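Local coordinates for FMN-binding protein (Syntrophomonas wolfei subsp. wolfei, PDB 3IN6) that binds flavin mononucleotide in sites completed by both subunits of a dimer and is probably a flavin-dependent protein of still undefined reaction, at residues 59-65 with 129-135; 50-54 with 114-119; 18-22 with 139-143. All coordinates share one frame; numbering follows the deposited sequence.

Overall arrangement
Starting at the N terminus, the long helix 2-28 supplies 18-22, which meets 139-143 near the other end of the chain; contact 3 thus closes a loop of 116 residues, and the other two contacts nest inside it. Next comes 50-54, which waits for helix 110-120 to close contact 2. Before that helix is reached, 59-65 has passed, and its partner 129-135 follows the helix, so contacts 1 and 2 cross. Strands 52-55, 59-64 and 131-141 lie side by side in one antiparallel sheet. Contacts 1 and 2 adjoin at the flavin, while contact 3 lies about 20 Å from contact 1, centre to centre, and joins the N-terminal helix to the sheet.

Contact 1 (59-65 with 129-135); sequences TIICARF and LKNCLVF. With FMN (flavin mononucleotide), chain C.
Ile60 and Phe135 exchange two backbone hydrogen bonds, and Cys62 with Leu133 repeats the pattern between strands running in opposite directions. Packing is tight along this buried part. The Phe135 ring turns its edge to Cys62, whose CB lies in the ring plane 3.7 Å from CE2. On the other face of the sheet, Ala63 CB is pressed against Leu129 CD1 at 3.3 Å, closer than usual for two carbons.

Toward the partly exposed end the contact becomes polar. Arg64 O accepts from both Lys130 N, at 2.9 Å, and Asn131 N, at 3.2 Å, because two residues face one there. The Arg64 chain, bent at chi2 (-95°), brings its guanidinium beneath Lys130, with NZ 3.0 Å above the plane; Asp68, in a salt bridge with Arg64 and a weaker, long ion pair with Lys130, probably offsets the two like charges.

At this end the strand also serves the cofactor. Within the paired strand Ala63 O accepts from FMN N3 (2.9 Å); just past it Phe65 N donates to FMN O2 (3.1 Å), and the Phe65 ring lies over the pyrimidine side of the flavin. The arrangement is an antiparallel strand pair ending in a classic beta bulge, beside an FMN-binding site.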
loop_
_atom_site.group_PDB
_atom_site.type_symbol
_atom_site.label_atom_id
_atom_site.label_comp_id
_atom_site.label_asym_id
_atom_site.label_seq_id
_atom_site.Cartn_x
_atom_site.Cartn_y
_atom_site.Cartn_z
ATOM N N THR A 59 5.017 3.649 18.917
ATOM C CA THR A 59 6.141 3.988 18.038
ATOM C C THR A 59 6.530 2.913 17.026
ATOM O O THR A 59 6.539 1.727 17.338
ATOM C CB THR A 59 7.404 4.250 18.898
ATOM O OG1 THR A 59 7.123 5.215 19.919
ATOM C CG2 THR A 59 8.586 4.720 18.059
ATOM N N ILE A 60 6.848 3.343 15.807
ATOM C CA ILE A 60 7.438 2.454 14.796
ATOM C C ILE A 60 8.700 3.166 14.324
ATOM O O ILE A 60 8.687 4.375 14.067
ATOM C CB ILE A 60 6.508 2.126 13.592
ATOM C CG1 ILE A 60 5.356 1.223 14.021
ATOM C CG2 ILE A 60 7.288 1.387 12.493
ATOM C CD1 ILE A 60 4.281 1.100 12.956
ATOM N N ILE A 61 9.806 2.430 14.289
ATOM C CA ILE A 61 11.064 2.949 13.770
ATOM C C ILE A 61 11.388 2.150 12.523
ATOM O O ILE A 61 11.039 0.975 12.381
ATOM C CB ILE A 61 12.244 2.978 14.776
ATOM C CG1 ILE A 61 12.585 1.587 15.316
ATOM C CG2 ILE A 61 11.939 3.919 15.941
ATOM C CD1 ILE A 61 13.965 1.547 15.982
ATOM N N CYS A 62 12.091 2.811 11.629
ATOM C CA CYS A 62 12.320 2.282 10.321
ATOM C C CYS A 62 13.656 2.778 9.774
ATOM O O CYS A 62 14.001 3.967 9.933
ATOM C CB CYS A 62 11.137 2.821 9.522
ATOM S SG CYS A 62 11.252 2.881 7.802
ATOM N N ALA A 63 14.404 1.869 9.152
ATOM C CA ALA A 63 15.677 2.212 8.539
ATOM C C ALA A 63 15.414 2.824 7.175
ATOM O O ALA A 63 14.696 2.242 6.366
ATOM C CB ALA A 63 16.539 0.983 8.378
ATOM N N ARG A 64 15.970 3.996 6.916
ATOM C CA ARG A 64 15.836 4.579 5.600
ATOM C C ARG A 64 17.185 4.505 4.867
ATOM O O ARG A 64 18.149 5.206 5.217
ATOM C CB ARG A 64 15.293 5.998 5.683
ATOM C CG ARG A 64 14.904 6.572 4.327
ATOM C CD ARG A 64 16.032 7.382 3.777
ATOM N NE ARG A 64 15.952 7.655 2.347
ATOM C CZ ARG A 64 16.575 8.673 1.766
ATOM N NH1 ARG A 64 17.288 9.521 2.495
ATOM N NH2 ARG A 64 16.472 8.861 0.458
ATOM N N PHE A 65 17.245 3.605 3.884
ATOM C CA PHE A 65 18.431 3.422 3.050
ATOM C C PHE A 65 18.131 3.631 1.555
ATOM O O PHE A 65 19.009 4.072 0.818
ATOM C CB PHE A 65 19.125 2.081 3.329
ATOM C CG PHE A 65 18.250 0.868 3.157
ATOM C CD1 PHE A 65 17.475 0.393 4.216
ATOM C CD2 PHE A 65 18.247 0.155 1.955
ATOM C CE1 PHE A 65 16.682 -0.758 4.065
ATOM C CE2 PHE A 65 17.455 -0.993 1.794
ATOM C CZ PHE A 65 16.673 -1.447 2.849
ATOM N N LEU A 129 22.767 3.286 6.191
ATOM C CA LEU A 129 21.625 3.836 6.903
ATOM C C LEU A 129 21.683 5.366 6.822
ATOM O O LEU A 129 22.497 6.011 7.503
ATOM C CB LEU A 129 21.668 3.370 8.361
ATOM C CG LEU A 129 20.468 3.634 9.260
ATOM C CD1 LEU A 129 19.279 2.842 8.764
ATOM C CD2 LEU A 129 20.800 3.246 10.690
ATOM N N LYS A 130 20.828 5.941 5.976
ATOM C CA LYS A 130 20.777 7.404 5.787
ATOM C C LYS A 130 19.956 8.125 6.868
ATOM O O LYS A 130 20.246 9.270 7.234
ATOM C CB LYS A 130 20.236 7.739 4.389
ATOM C CG LYS A 130 21.161 7.282 3.254
ATOM C CD LYS A 130 20.629 7.632 1.865
ATOM C CE LYS A 130 19.329 6.905 1.579
ATOM N NZ LYS A 130 18.854 7.048 0.161
ATOM N N ASN A 131 18.916 7.461 7.360
ATOM C CA ASN A 131 18.070 8.031 8.389
ATOM C C ASN A 131 17.414 6.940 9.217
ATOM O O ASN A 131 17.164 5.828 8.731
ATOM C CB ASN A 131 16.878 8.839 7.806
ATOM C CG ASN A 131 17.242 9.728 6.619
ATOM O OD1 ASN A 131 17.371 9.251 5.492
ATOM N ND2 ASN A 131 17.317 11.039 6.855
ATOM N N CYS A 132 17.128 7.275 10.467
ATOM C CA CYS A 132 16.267 6.450 11.273
ATOM C C CYS A 132 14.980 7.278 11.315
ATOM O O CYS A 132 14.997 8.429 11.760
ATOM C CB CYS A 132 16.808 6.221 12.674
ATOM S SG CYS A 132 15.598 5.300 13.635
ATOM N N LEU A 133 13.892 6.733 10.783
ATOM C CA LEU A 133 12.631 7.433 10.798
ATOM C C LEU A 133 11.856 6.970 12.019
ATOM O O LEU A 133 11.715 5.768 12.248
ATOM C CB LEU A 133 11.828 7.177 9.518
ATOM C CG LEU A 133 12.504 7.586 8.212
ATOM C CD1 LEU A 133 11.600 7.212 7.061
ATOM C CD2 LEU A 133 12.863 9.079 8.205
ATOM N N VAL A 134 11.364 7.922 12.808
ATOM C CA VAL A 134 10.617 7.581 14.003
ATOM C C VAL A 134 9.175 7.956 13.772
ATOM O O VAL A 134 8.882 9.126 13.500
ATOM C CB VAL A 134 11.177 8.308 15.247
ATOM C CG1 VAL A 134 10.464 7.825 16.504
ATOM C CG2 VAL A 134 12.708 8.084 15.354
ATOM N N PHE A 135 8.278 6.976 13.862
ATOM C CA PHE A 135 6.847 7.233 13.661
ATOM C C PHE A 135 6.014 7.117 14.924
ATOM O O PHE A 135 6.291 6.304 15.776
ATOM C CB PHE A 135 6.225 6.270 12.640
ATOM C CG PHE A 135 6.857 6.313 11.277
ATOM C CD1 PHE A 135 6.371 7.164 10.300
ATOM C CD2 PHE A 135 7.893 5.433 10.946
ATOM C CE1 PHE A 135 6.945 7.179 9.011
ATOM C CE2 PHE A 135 8.463 5.438 9.672
ATOM C CZ PHE A 135 7.985 6.325 8.700
HETATM N N1 FMN C . 13.995 0.577 1.662
HETATM C C2 FMN C . 14.131 1.283 2.844
HETATM O O2 FMN C . 14.536 2.450 2.826
HETATM N N3 FMN C . 13.811 0.673 4.051
HETATM C C4 FMN C . 13.364 -0.640 4.087
HETATM O O4 FMN C . 13.092 -1.154 5.186
HETATM C C4A FMN C . 13.244 -1.359 2.887
HETATM N N5 FMN C . 12.809 -2.681 2.882
HETATM C C5A FMN C . 12.678 -3.398 1.698
HETATM C C6 FMN C . 12.224 -4.724 1.737
HETATM C C7 FMN C . 12.096 -5.455 0.553
HETATM C C7M FMN C . 11.613 -6.872 0.622
HETATM C C8 FMN C . 12.405 -4.863 -0.679
HETATM C C8M FMN C . 12.259 -5.630 -1.968
HETATM C C9 FMN C . 12.848 -3.534 -0.717
HETATM C C9A FMN C . 12.995 -2.789 0.475
HETATM N N10 FMN C . 13.431 -1.455 0.471
HETATM C C10 FMN C . 13.563 -0.746 1.669
HETATM C "C1'" FMN C . 13.800 -0.762 -0.822
HETATM C "C2'" FMN C . 12.689 0.141 -1.357
HETATM O "O2'" FMN C . 11.481 -0.577 -1.487
HETATM C "C3'" FMN C . 13.139 0.738 -2.697
HETATM O "O3'" FMN C . 14.164 1.679 -2.444
HETATM C "C4'" FMN C . 12.007 1.395 -3.495
HETATM O "O4'" FMN C . 12.449 1.674 -4.806
HETATM C "C5'" FMN C . 11.534 2.697 -2.872
HETATM O "O5'" FMN C . 10.450 3.201 -3.613
HETATM P P FMN C . 10.130 4.785 -3.699
HETATM O O1P FMN C . 11.163 5.504 -4.523
HETATM O O2P FMN C . 10.087 5.437 -2.326
HETATM O O3P FMN C . 8.824 4.840 -4.419
#

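Contact 2 (50-54 with 114-119); sequences SVLEM and RIKKRL. With FMN (flavin mononucleotide), chain C.
Glu53 reaches from its strand between Arg114 and Arg118, two residues one turn apart on helix 110-120, and each carboxylate oxygen serves a different arginine. The acid leaves the backbone with CG anti to N (chi1 -174°) and stays extended, which carries the carboxylate across to the helix.

Arg114 meets it at about a right angle. Its guanidinium comes side-on, NE and NH2 both gripping OE2, with NE at 2.7 Å. That oxygen lies in the guanidinium plane and is used on its syn side, although the two flat groups are turned 58° apart. Arg118 approaches differently. Its chain bends at chi3 (-69°), and NE gives OE1 a hydrogen bond of 3.2 Å on the anti side, well out of the carboxylate plane; a weak bond from NH2 adds to it. One face of the same guanidinium lies against Leu52 O, which is 3.1 Å from its plane and takes its hydrogen bond instead from Asn29. A buried acid is thereby matched by two bases, an arrangement that would be expected to keep it ionised.

Next to this polar cluster the contact turns apolar. The Val51 and Leu119 side chains cross at about a right angle, with Val51 CG2 3.9 Å from Leu119 CD1, while Ile115 sends CD1 to within 3.5 Å of Val51 O. Val51 is the centre of an inverse gamma turn, and the backbone here faces the flavin: Ser50 N donates to FMN N5 at 3.0 Å and Val51 N to O4 at 2.7 Å. The whole is a helix packed on an edge region of the sheet through a salt-bridge network, next to a flavin-binding turn that reads N5 and O4 of the FMN site.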
loop_
_atom_site.group_PDB
_atom_site.type_symbol
_atom_site.label_atom_id
_atom_site.label_comp_id
_atom_site.label_asym_id
_atom_site.label_seq_id
_atom_site.Cartn_x
_atom_site.Cartn_y
_atom_site.Cartn_z
ATOM N N SER A 50 10.566 -3.151 4.862
ATOM C CA SER A 50 10.527 -4.162 5.922
ATOM C C SER A 50 11.575 -4.041 7.068
ATOM O O SER A 50 11.485 -4.822 8.024
ATOM C CB SER A 50 10.595 -5.570 5.313
ATOM O OG SER A 50 11.878 -5.831 4.775
ATOM N N VAL A 51 12.563 -3.133 6.999
ATOM C CA VAL A 51 13.515 -3.006 8.129
ATOM C C VAL A 51 12.850 -2.131 9.202
ATOM O O VAL A 51 13.137 -0.926 9.336
ATOM C CB VAL A 51 14.881 -2.455 7.716
ATOM C CG1 VAL A 51 15.828 -2.446 8.927
ATOM C CG2 VAL A 51 15.471 -3.304 6.612
ATOM N N LEU A 52 11.962 -2.767 9.972
ATOM C CA LEU A 52 11.104 -2.070 10.952
ATOM C C LEU A 52 11.063 -2.685 12.336
ATOM O O LEU A 52 11.314 -3.883 12.518
ATOM C CB LEU A 52 9.644 -2.139 10.495
ATOM C CG LEU A 52 9.174 -1.586 9.170
ATOM C CD1 LEU A 52 7.684 -1.867 9.076
ATOM C CD2 LEU A 52 9.476 -0.078 9.065
ATOM N N GLU A 53 10.630 -1.861 13.282
ATOM C CA GLU A 53 10.425 -2.285 14.658
ATOM C C GLU A 53 9.401 -1.400 15.368
ATOM O O GLU A 53 9.473 -0.151 15.298
ATOM C CB GLU A 53 11.754 -2.276 15.409
ATOM C CG GLU A 53 11.668 -2.837 16.810
ATOM C CD GLU A 53 13.031 -3.027 17.447
ATOM O OE1 GLU A 53 14.034 -3.127 16.717
ATOM O OE2 GLU A 53 13.092 -3.115 18.679
HETATM N N MSE A 54 8.430 -2.037 16.011
HETATM C CA MSE A 54 7.425 -1.339 16.822
HETATM C C MSE A 54 7.894 -1.399 18.281
HETATM O O MSE A 54 8.281 -2.466 18.775
HETATM C CB MSE A 54 6.045 -1.953 16.644
HETATM C CG MSE A 54 5.017 -1.520 17.651
HETATM SE SE MSE A 54 3.288 -2.169 17.054
HETATM C CE MSE A 54 2.203 -1.812 18.641
ATOM N N ARG A 114 19.344 1.293 17.629
ATOM C CA ARG A 114 18.442 0.147 17.628
ATOM C C ARG A 114 18.175 -0.360 16.204
ATOM O O ARG A 114 18.378 -1.534 15.918
ATOM C CB ARG A 114 17.130 0.550 18.298
ATOM C CG ARG A 114 16.117 -0.557 18.476
ATOM C CD ARG A 114 16.623 -1.646 19.401
ATOM N NE ARG A 114 15.579 -2.629 19.651
ATOM C CZ ARG A 114 15.719 -3.705 20.418
ATOM N NH1 ARG A 114 16.866 -3.955 21.045
ATOM N NH2 ARG A 114 14.696 -4.534 20.566
ATOM N N ILE A 115 17.741 0.527 15.309
ATOM C CA ILE A 115 17.426 0.111 13.941
ATOM C C ILE A 115 18.677 -0.328 13.164
ATOM O O ILE A 115 18.574 -1.115 12.223
ATOM C CB ILE A 115 16.683 1.220 13.147
ATOM C CG1 ILE A 115 15.873 0.617 11.993
ATOM C CG2 ILE A 115 17.658 2.282 12.626
ATOM C CD1 ILE A 115 14.730 -0.295 12.421
ATOM N N LYS A 116 19.848 0.186 13.551
ATOM C CA LYS A 116 21.104 -0.175 12.896
ATOM C C LYS A 116 21.401 -1.650 13.151
ATOM O O LYS A 116 21.714 -2.402 12.216
ATOM C CB LYS A 116 22.265 0.700 13.404
ATOM C CG LYS A 116 23.618 0.397 12.767
ATOM N N LYS A 117 21.298 -2.048 14.421
ATOM C CA LYS A 117 21.505 -3.434 14.832
ATOM C C LYS A 117 20.630 -4.363 13.992
ATOM O O LYS A 117 21.106 -5.355 13.453
ATOM C CB LYS A 117 21.182 -3.612 16.316
ATOM C CG LYS A 117 22.083 -2.818 17.249
ATOM N N ARG A 118 19.353 -4.020 13.866
ATOM C CA ARG A 118 18.425 -4.815 13.071
ATOM C C ARG A 118 18.878 -4.906 11.611
ATOM O O ARG A 118 18.981 -6.007 11.066
ATOM C CB ARG A 118 17.003 -4.241 13.165
ATOM C CG ARG A 118 15.960 -4.987 12.339
ATOM C CD ARG A 118 14.565 -4.452 12.582
ATOM N NE ARG A 118 14.072 -4.755 13.923
ATOM C CZ ARG A 118 13.394 -5.849 14.270
ATOM N NH1 ARG A 118 13.097 -6.792 13.385
ATOM N NH2 ARG A 118 13.001 -6.003 15.525
ATOM N N LEU A 119 19.158 -3.755 10.992
ATOM C CA LEU A 119 19.599 -3.711 9.590
ATOM C C LEU A 119 20.854 -4.543 9.331
ATOM O O LEU A 119 21.000 -5.115 8.244
ATOM C CB LEU A 119 19.834 -2.270 9.125
ATOM C CG LEU A 119 20.248 -2.062 7.658
ATOM C CD1 LEU A 119 19.299 -2.777 6.689
ATOM C CD2 LEU A 119 20.334 -0.567 7.319
HETATM N N1 FMN C . 13.995 0.577 1.662
HETATM C C2 FMN C . 14.131 1.283 2.844
HETATM O O2 FMN C . 14.536 2.450 2.826
HETATM N N3 FMN C . 13.811 0.673 4.051
HETATM C C4 FMN C . 13.364 -0.640 4.087
HETATM O O4 FMN C . 13.092 -1.154 5.186
HETATM C C4A FMN C . 13.244 -1.359 2.887
HETATM N N5 FMN C . 12.809 -2.681 2.882
HETATM C C5A FMN C . 12.678 -3.398 1.698
HETATM C C6 FMN C . 12.224 -4.724 1.737
HETATM C C7 FMN C . 12.096 -5.455 0.553
HETATM C C7M FMN C . 11.613 -6.872 0.622
HETATM C C8 FMN C . 12.405 -4.863 -0.679
HETATM C C8M FMN C . 12.259 -5.630 -1.968
HETATM C C9 FMN C . 12.848 -3.534 -0.717
HETATM C C9A FMN C . 12.995 -2.789 0.475
HETATM N N10 FMN C . 13.431 -1.455 0.471
HETATM C C10 FMN C . 13.563 -0.746 1.669
HETATM C "C1'" FMN C . 13.800 -0.762 -0.822
HETATM C "C2'" FMN C . 12.689 0.141 -1.357
HETATM O "O2'" FMN C . 11.481 -0.577 -1.487
HETATM C "C3'" FMN C . 13.139 0.738 -2.697
HETATM O "O3'" FMN C . 14.164 1.679 -2.444
HETATM C "C4'" FMN C . 12.007 1.395 -3.495
HETATM O "O4'" FMN C . 12.449 1.674 -4.806
HETATM C "C5'" FMN C . 11.534 2.697 -2.872
HETATM O "O5'" FMN C . 10.450 3.201 -3.613
HETATM P P FMN C . 10.130 4.785 -3.699
HETATM O O1P FMN C . 11.163 5.504 -4.523
HETATM O O2P FMN C . 10.087 5.437 -2.326
HETATM O O3P FMN C . 8.824 4.840 -4.419
#

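Contact 3 (18-22 with 139-143); sequences LLEKA and KILPV
Ile140 points from its strand straight at helix 2-28, and its side chain can be followed outward atom by atom. CB is the first to touch, 4.1 Å from Leu18 CB. At this carbon the chain branches. CG2, placed anti to the backbone N, reaches the helix backbone as well as a side chain, lying 3.8 Å from Leu18 O and equally far from Leu18 CB. The other branch runs through CG1, anti to the carbonyl carbon (chi1 -60°), and continues extended at chi2 (178°), so that CD1 ends deeper along the helix. There it sits between two residues of neighbouring turns, with Leu19 CD2 at 3.6 Å and Ala22 CB at 3.8 Å. Leu19 starts out from the helix pointing away from the strand, yet its tip returns to meet the isoleucine, the two side chains crossing at about a right angle. Ala22, with no more than a methyl group, lets CD1 come close to the helix.

Leu18 continues the contact along the strand. Its CD1 rests 3.5 Å from Ile140 O, and CD2 reaches the proline ring that follows, 4.1 Å from Pro142 CD. The axes of 18-22 and 139-141 lie at 80°, and this one isoleucine touches three helix positions within little more than one turn.

Neighbouring parts fill in the surroundings: Ile96 of strand 92-106 touches both Ala22 and Ile140, and Met54 lies against Leu19 and Ala22. Farther along the chain, Val143 packs on Val48 of the second subunit, so the segment runs on into the dimer interface. Between helix and strand here the meeting is made by carbon against carbon and carbonyl, which implies that shape and burial of apolar surface, and not directed polar bonds, hold the N-terminal helix to the sheet at this point.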
loop_
_atom_site.group_PDB
_atom_site.type_symbol
_atom_site.label_atom_id
_atom_site.label_comp_id
_atom_site.label_asym_id
_atom_site.label_seq_id
_atom_site.Cartn_x
_atom_site.Cartn_y
_atom_site.Cartn_z
ATOM N N LEU A 18 -5.503 -5.289 18.679
ATOM C CA LEU A 18 -4.925 -4.677 17.489
ATOM C C LEU A 18 -3.446 -4.354 17.688
ATOM O O LEU A 18 -2.630 -4.633 16.797
ATOM C CB LEU A 18 -5.705 -3.429 17.109
ATOM C CG LEU A 18 -7.100 -3.734 16.560
ATOM C CD1 LEU A 18 -7.997 -2.493 16.612
ATOM C CD2 LEU A 18 -6.987 -4.292 15.135
ATOM N N LEU A 19 -3.100 -3.779 18.846
ATOM C CA LEU A 19 -1.705 -3.462 19.164
ATOM C C LEU A 19 -0.832 -4.726 19.142
ATOM O O LEU A 19 0.293 -4.707 18.637
ATOM C CB LEU A 19 -1.597 -2.789 20.533
ATOM C CG LEU A 19 -2.060 -1.324 20.625
ATOM C CD1 LEU A 19 -2.388 -0.907 22.059
ATOM C CD2 LEU A 19 -0.990 -0.440 19.998
ATOM N N GLU A 20 -1.328 -5.820 19.693
ATOM C CA GLU A 20 -0.510 -7.051 19.725
ATOM C C GLU A 20 -0.344 -7.686 18.361
ATOM O O GLU A 20 0.751 -8.112 18.002
ATOM C CB GLU A 20 -1.025 -8.026 20.758
ATOM C CG GLU A 20 -0.927 -7.438 22.169
ATOM C CD GLU A 20 0.483 -6.974 22.491
ATOM O OE1 GLU A 20 1.423 -7.786 22.371
ATOM O OE2 GLU A 20 0.648 -5.803 22.866
ATOM N N LYS A 21 -1.414 -7.722 17.585
ATOM C CA LYS A 21 -1.341 -8.263 16.237
ATOM C C LYS A 21 -0.376 -7.426 15.403
ATOM O O LYS A 21 0.422 -7.959 14.652
ATOM C CB LYS A 21 -2.715 -8.266 15.594
ATOM C CG LYS A 21 -2.788 -9.071 14.323
ATOM C CD LYS A 21 -4.228 -9.140 13.877
ATOM C CE LYS A 21 -4.444 -10.177 12.828
ATOM N NZ LYS A 21 -5.884 -10.264 12.480
ATOM N N ALA A 22 -0.446 -6.109 15.563
ATOM C CA ALA A 22 0.440 -5.200 14.854
ATOM C C ALA A 22 1.894 -5.435 15.269
ATOM O O ALA A 22 2.781 -5.525 14.414
ATOM C CB ALA A 22 0.031 -3.751 15.127
ATOM N N LYS A 139 -3.384 5.059 14.570
ATOM C CA LYS A 139 -4.541 4.176 14.494
ATOM C C LYS A 139 -4.075 2.833 13.925
ATOM O O LYS A 139 -3.111 2.791 13.132
ATOM C CB LYS A 139 -5.603 4.802 13.580
ATOM C CG LYS A 139 -6.878 3.985 13.385
ATOM C CD LYS A 139 -7.882 4.701 12.478
ATOM C CE LYS A 139 -7.379 4.839 11.031
ATOM N NZ LYS A 139 -8.300 5.623 10.137
ATOM N N ILE A 140 -4.741 1.749 14.328
ATOM C CA ILE A 140 -4.454 0.394 13.825
ATOM C C ILE A 140 -5.776 -0.249 13.395
ATOM O O ILE A 140 -6.714 -0.312 14.179
ATOM C CB ILE A 140 -3.800 -0.498 14.883
ATOM C CG1 ILE A 140 -2.471 0.103 15.340
ATOM C CG2 ILE A 140 -3.607 -1.965 14.340
ATOM C CD1 ILE A 140 -1.744 -0.710 16.455
ATOM N N LEU A 141 -5.879 -0.705 12.151
ATOM C CA LEU A 141 -7.114 -1.323 11.714
ATOM C C LEU A 141 -6.810 -2.698 11.168
ATOM O O LEU A 141 -5.690 -2.963 10.748
ATOM C CB LEU A 141 -7.838 -0.477 10.661
ATOM C CG LEU A 141 -8.443 0.867 11.118
ATOM C CD1 LEU A 141 -8.923 1.671 9.903
ATOM C CD2 LEU A 141 -9.587 0.670 12.164
ATOM N N PRO A 142 -7.803 -3.593 11.195
ATOM C CA PRO A 142 -7.607 -4.910 10.580
ATOM C C PRO A 142 -7.502 -4.711 9.064
ATOM O O PRO A 142 -7.829 -3.633 8.571
ATOM C CB PRO A 142 -8.906 -5.657 10.906
ATOM C CG PRO A 142 -9.576 -4.871 11.961
ATOM C CD PRO A 142 -9.134 -3.457 11.802
ATOM N N VAL A 143 -7.073 -5.736 8.343
ATOM C CA VAL A 143 -6.932 -5.672 6.884
ATOM C C VAL A 143 -8.186 -5.209 6.155
ATOM O O VAL A 143 -8.113 -4.275 5.363
ATOM C CB VAL A 143 -6.428 -7.021 6.304
ATOM C CG1 VAL A 143 -6.804 -7.168 4.845
ATOM C CG2 VAL A 143 -4.925 -7.104 6.492
#